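Local coordinates for protein BugD (Bordetella pertussis Tohama I, PDB 2F5X) that serves as a periplasmic solute receptor that binds aspartic acid, probably on behalf of a tripartite-tricarboxylate-type transport system, at residues Val109-Thr114 against Asp191-Thr196; Ala209-Lys214 against Phe233-Trp238. All blocks are in the same frame, centred on the assembly; numbering follows the deposited sequence.

In the fold
Strand 102-117 supplies one side of contact 1 and is the antiparallel neighbour of both strands at which contact 2 lies, a worked example of one long strand tying a binding-protein fold together. Contact 1 sets 109-114 against the end of strand 188-192 and the start of helix 193-201; contact 2 follows along the chain and joins the loop after strand 206-210 to the residues leading into strand 236-244. Their centres lie about 9 Å apart, bridged by probable hydrogen bonds from Ile237 N to Val111 O (2.8 Å) and Thr211 N to Met113 O (2.9 Å). Gln192 of contact 1 reaches the bound aspartic acid; the Val235 side chain of contact 2 is about 9 Å from it.

Contact 1. Residues Val109-Thr114 against Asp191-Thr196; sequences VDVPMT and DQTTNT
Thr114 and Asp191 are an antiparallel hydrogen-bonded pair. Thr114 N gives Asp191 O a 2.8 Å bond, and Asp191 N answers to Thr114 O at 3.1 Å. One step on, Met113 and Gln192 make a non-hydrogen-bonded pair with diverging side chains, and Thr193 N then bonds to Pro112 O, so the pairing carries into the first turn of a helix.

That handover is the strand-to-helix switch of an alpha/beta fold: strand 188-192 ends at Gln192, which is the N-cap of helix 193-201, and its O accepts the N-H of Asn195. The Gln192 OE1 meets the amino group of the bound aspartic acid, placing the switch at the ligand pocket.

Among side-chain polar contacts, the hydroxyls of Thr114 and Thr196 lie 2.8 Å apart, OG1 to OG1, in a hydrogen bond whose direction is open; the two side chains run alongside in opposite senses. The carboxylate of Asp191 is bound within its own segment: OD2 offers its syn lone pair to Asn195 ND2, which lies 2.7 Å away with a nearly straight 177° bond, while OD1 is met from above the carboxylate plane by Gln192 N and also takes Thr174 OG1.

Van der Waals contacts complete the interface. Val111 CG1, anti to its backbone N (chi1 -172°), sits 3.6 Å from Gln192 CB and equally near Thr194 OG1. The selenomethionine Met113, bent at chi3 (77°), brings CE to 3.6 Å from Asp191 CA.

Contact 2. Residues Ala209-Lys214 against Phe233-Trp238; sequences AVTSLK and FEVGIW
Thr211 faces Val235 and Phe233 with its two branches divided between them. Its CB points toward the 233-238 segment, and OG1, set between the backbone N and the carbonyl carbon (chi1 61°), donates to Val235 O at 2.8 Å, lying in the carbonyl plane on a lone pair. The methyl CG2 goes to the other neighbour, meeting the edge of the Phe233 ring near its plane, 3.9 Å from CE2. Thr211 and Val235 cross obliquely, with OG1 3.7 Å from Val235 CB.

The backbone adds a bond in the reverse sense: Val235 N donates to Thr211 O at 2.8 Å, so residues 211 and 235 exchange two bonds, one from a side chain and one from an amide. Glu234 CA adds a CA-H...O contact to the same Thr211 O.

Farther out, Leu213 CD1 reaches Glu234 OE2, 3.3 Å away. A water donates to Ser212 O at 2.8 Å and to Phe233 O at 2.7 Å, bridging the two backbones.

Phe233 and Val235 pack on Met157 of helix 150-162, and Val235 also touches Met113 of strand 102-117.

Thr211 OG1 also takes the amide of Met113, so a single buried hydroxyl acts as donor and acceptor at once, joining the loop after strand 206-210 to both the lead-in of strand 236-244 and strand 102-117.

Contact 1. Residues Val109-Thr114 against Asp191-Thr196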
# COMPACT_ATOMS: atom_id res chain seq x y z
N VAL A 109 4.98 7.71 3.82
CA VAL A 109 4.74 6.91 5.02
C VAL A 109 5.20 5.47 4.78
O VAL A 109 5.37 5.06 3.63
CB VAL A 109 3.23 6.89 5.45
CG1 VAL A 109 2.75 8.25 5.94
CG2 VAL A 109 2.33 6.37 4.30
N ASP A 110 5.36 4.72 5.86
CA ASP A 110 5.62 3.28 5.79
C ASP A 110 4.55 2.59 6.66
O ASP A 110 4.46 2.86 7.86
CB ASP A 110 7.05 3.00 6.28
CG ASP A 110 7.46 1.55 6.13
OD1 ASP A 110 6.73 0.74 5.52
OD2 ASP A 110 8.54 1.14 6.60
N VAL A 111 3.74 1.73 6.05
CA VAL A 111 2.55 1.16 6.70
C VAL A 111 2.69 -0.34 6.85
O VAL A 111 2.93 -1.04 5.87
CB VAL A 111 1.27 1.49 5.89
CG1 VAL A 111 -0.02 1.09 6.65
CG2 VAL A 111 1.23 2.99 5.55
N PRO A 112 2.50 -0.86 8.07
CA PRO A 112 2.56 -2.31 8.29
C PRO A 112 1.25 -2.97 7.88
O PRO A 112 0.24 -2.29 7.67
CB PRO A 112 2.80 -2.42 9.80
CG PRO A 112 2.12 -1.20 10.38
CD PRO A 112 2.23 -0.12 9.32
N MSE A 113 1.28 -4.29 7.76
CA MSE A 113 0.08 -5.03 7.40
C MSE A 113 -0.38 -6.00 8.49
O MSE A 113 0.40 -6.41 9.36
CB MSE A 113 0.28 -5.72 6.05
CG MSE A 113 0.67 -4.73 4.95
SE MSE A 113 0.91 -5.60 3.27
CE MSE A 113 -1.02 -5.82 2.85
N THR A 114 -1.67 -6.34 8.44
CA THR A 114 -2.29 -7.30 9.35
C THR A 114 -2.94 -8.41 8.56
O THR A 114 -3.63 -8.15 7.56
CB THR A 114 -3.41 -6.62 10.18
OG1 THR A 114 -4.31 -5.92 9.30
CG2 THR A 114 -2.83 -5.54 11.10
N ASP A 191 -3.89 -6.89 4.78
CA ASP A 191 -4.25 -5.50 4.43
C ASP A 191 -3.52 -4.54 5.38
O ASP A 191 -3.05 -4.95 6.45
CB ASP A 191 -5.78 -5.39 4.45
CG ASP A 191 -6.32 -4.03 3.97
OD1 ASP A 191 -5.62 -3.22 3.31
OD2 ASP A 191 -7.50 -3.73 4.21
N GLN A 192 -3.40 -3.28 4.98
CA GLN A 192 -2.63 -2.29 5.74
C GLN A 192 -3.40 -1.78 6.94
O GLN A 192 -4.63 -1.69 6.88
CB GLN A 192 -2.27 -1.12 4.84
CG GLN A 192 -1.31 -1.51 3.71
CD GLN A 192 -1.39 -0.52 2.58
OE1 GLN A 192 -1.99 -0.80 1.54
NE2 GLN A 192 -0.83 0.64 2.80
N THR A 193 -2.68 -1.43 8.01
CA THR A 193 -3.32 -0.91 9.23
C THR A 193 -4.10 0.39 9.03
O THR A 193 -5.01 0.69 9.80
CB THR A 193 -2.30 -0.75 10.38
OG1 THR A 193 -1.23 0.13 9.97
CG2 THR A 193 -1.62 -2.08 10.70
N THR A 194 -3.77 1.15 7.99
CA THR A 194 -4.54 2.35 7.65
C THR A 194 -5.94 2.00 7.16
O THR A 194 -6.80 2.89 7.06
CB THR A 194 -3.82 3.15 6.56
OG1 THR A 194 -3.31 2.23 5.59
CG2 THR A 194 -2.59 3.87 7.12
N ASN A 195 -6.16 0.73 6.84
CA ASN A 195 -7.51 0.24 6.51
C ASN A 195 -8.12 -0.71 7.54
O ASN A 195 -9.36 -0.80 7.66
CB ASN A 195 -7.53 -0.40 5.12
CG ASN A 195 -8.94 -0.52 4.55
OD1 ASN A 195 -9.70 0.46 4.54
ND2 ASN A 195 -9.30 -1.71 4.07
N THR A 196 -7.28 -1.42 8.28
CA THR A 196 -7.78 -2.51 9.14
C THR A 196 -7.93 -2.14 10.61
O THR A 196 -8.65 -2.83 11.33
CB THR A 196 -6.89 -3.76 9.06
OG1 THR A 196 -5.59 -3.44 9.57
CG2 THR A 196 -6.68 -4.21 7.63

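Contact 2. Residues Ala209-Lys214 against Phe233-Trp238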
# COMPACT_ATOMS: atom_id res chain seq x y z
N ALA A 209 -2.01 -11.57 13.03
CA ALA A 209 -0.58 -11.26 13.01
C ALA A 209 -0.31 -9.98 12.25
O ALA A 209 -1.13 -9.55 11.44
CB ALA A 209 0.21 -12.41 12.37
N VAL A 210 0.86 -9.40 12.49
CA VAL A 210 1.33 -8.23 11.75
C VAL A 210 2.59 -8.58 10.96
O VAL A 210 3.25 -9.58 11.26
CB VAL A 210 1.59 -7.03 12.68
CG1 VAL A 210 0.27 -6.56 13.31
CG2 VAL A 210 2.64 -7.38 13.77
N THR A 211 2.92 -7.77 9.95
CA THR A 211 4.05 -8.06 9.07
C THR A 211 5.28 -7.20 9.35
O THR A 211 6.24 -7.21 8.57
CB THR A 211 3.66 -7.88 7.60
OG1 THR A 211 3.26 -6.51 7.40
CG2 THR A 211 2.42 -8.71 7.26
N SER A 212 5.23 -6.44 10.44
CA SER A 212 6.37 -5.63 10.87
C SER A 212 7.41 -6.48 11.61
O SER A 212 7.13 -7.61 12.00
CB SER A 212 5.87 -4.48 11.74
OG SER A 212 4.93 -4.95 12.69
N LEU A 213 8.61 -5.92 11.77
CA LEU A 213 9.71 -6.60 12.47
C LEU A 213 9.46 -6.63 13.98
O LEU A 213 9.83 -7.57 14.68
CB LEU A 213 11.05 -5.92 12.14
CG LEU A 213 12.37 -6.37 12.79
CD1 LEU A 213 12.87 -7.66 12.17
CD2 LEU A 213 13.43 -5.27 12.66
N LYS A 214 8.82 -5.57 14.47
CA LYS A 214 8.40 -5.51 15.87
C LYS A 214 6.90 -5.32 15.86
O LYS A 214 6.33 -4.96 14.84
CB LYS A 214 9.10 -4.34 16.57
CG LYS A 214 10.57 -4.60 16.89
CD LYS A 214 11.48 -4.11 15.76
CE LYS A 214 12.93 -3.98 16.20
NZ LYS A 214 13.62 -5.30 16.30
N PHE A 233 9.54 -12.91 7.27
CA PHE A 233 8.25 -12.48 6.77
C PHE A 233 8.00 -11.05 7.23
O PHE A 233 7.35 -10.82 8.26
CB PHE A 233 7.12 -13.40 7.24
CG PHE A 233 5.86 -13.29 6.44
CD1 PHE A 233 5.43 -14.35 5.65
CD2 PHE A 233 5.08 -12.12 6.47
CE1 PHE A 233 4.25 -14.27 4.91
CE2 PHE A 233 3.91 -12.02 5.72
CZ PHE A 233 3.49 -13.10 4.94
N GLU A 234 8.54 -10.10 6.47
CA GLU A 234 8.45 -8.69 6.82
C GLU A 234 7.96 -7.93 5.61
O GLU A 234 8.51 -8.08 4.51
CB GLU A 234 9.82 -8.17 7.27
CG GLU A 234 10.22 -8.61 8.68
CD GLU A 234 11.70 -8.97 8.80
OE1 GLU A 234 12.52 -8.45 8.01
OE2 GLU A 234 12.04 -9.77 9.71
N VAL A 235 6.90 -7.14 5.81
CA VAL A 235 6.35 -6.30 4.75
C VAL A 235 6.00 -4.94 5.32
O VAL A 235 5.13 -4.83 6.20
CB VAL A 235 5.04 -6.86 4.13
CG1 VAL A 235 4.65 -6.04 2.89
CG2 VAL A 235 5.17 -8.32 3.78
N GLY A 236 6.68 -3.91 4.82
CA GLY A 236 6.33 -2.54 5.13
C GLY A 236 5.96 -1.82 3.85
O GLY A 236 6.77 -1.73 2.90
N ILE A 237 4.73 -1.31 3.80
CA ILE A 237 4.24 -0.70 2.57
C ILE A 237 4.59 0.79 2.58
O ILE A 237 3.82 1.62 3.08
CB ILE A 237 2.73 -0.97 2.41
CG1 ILE A 237 2.48 -2.50 2.35
CG2 ILE A 237 2.15 -0.29 1.16
CD1 ILE A 237 3.21 -3.25 1.22
N TRP A 238 5.77 1.10 2.06
CA TRP A 238 6.16 2.49 1.91
C TRP A 238 5.31 3.11 0.81
O TRP A 238 4.82 2.41 -0.09
CB TRP A 238 7.66 2.63 1.60
CG TRP A 238 8.11 1.82 0.40
CD1 TRP A 238 8.63 0.56 0.41
CD2 TRP A 238 8.10 2.24 -0.97
NE1 TRP A 238 8.93 0.15 -0.87
CE2 TRP A 238 8.63 1.17 -1.74
CE3 TRP A 238 7.71 3.42 -1.63
CZ2 TRP A 238 8.76 1.25 -3.14
CZ3 TRP A 238 7.85 3.50 -3.03
CH2 TRP A 238 8.36 2.41 -3.76
O HOH W 1 6.86 -10.17 10.86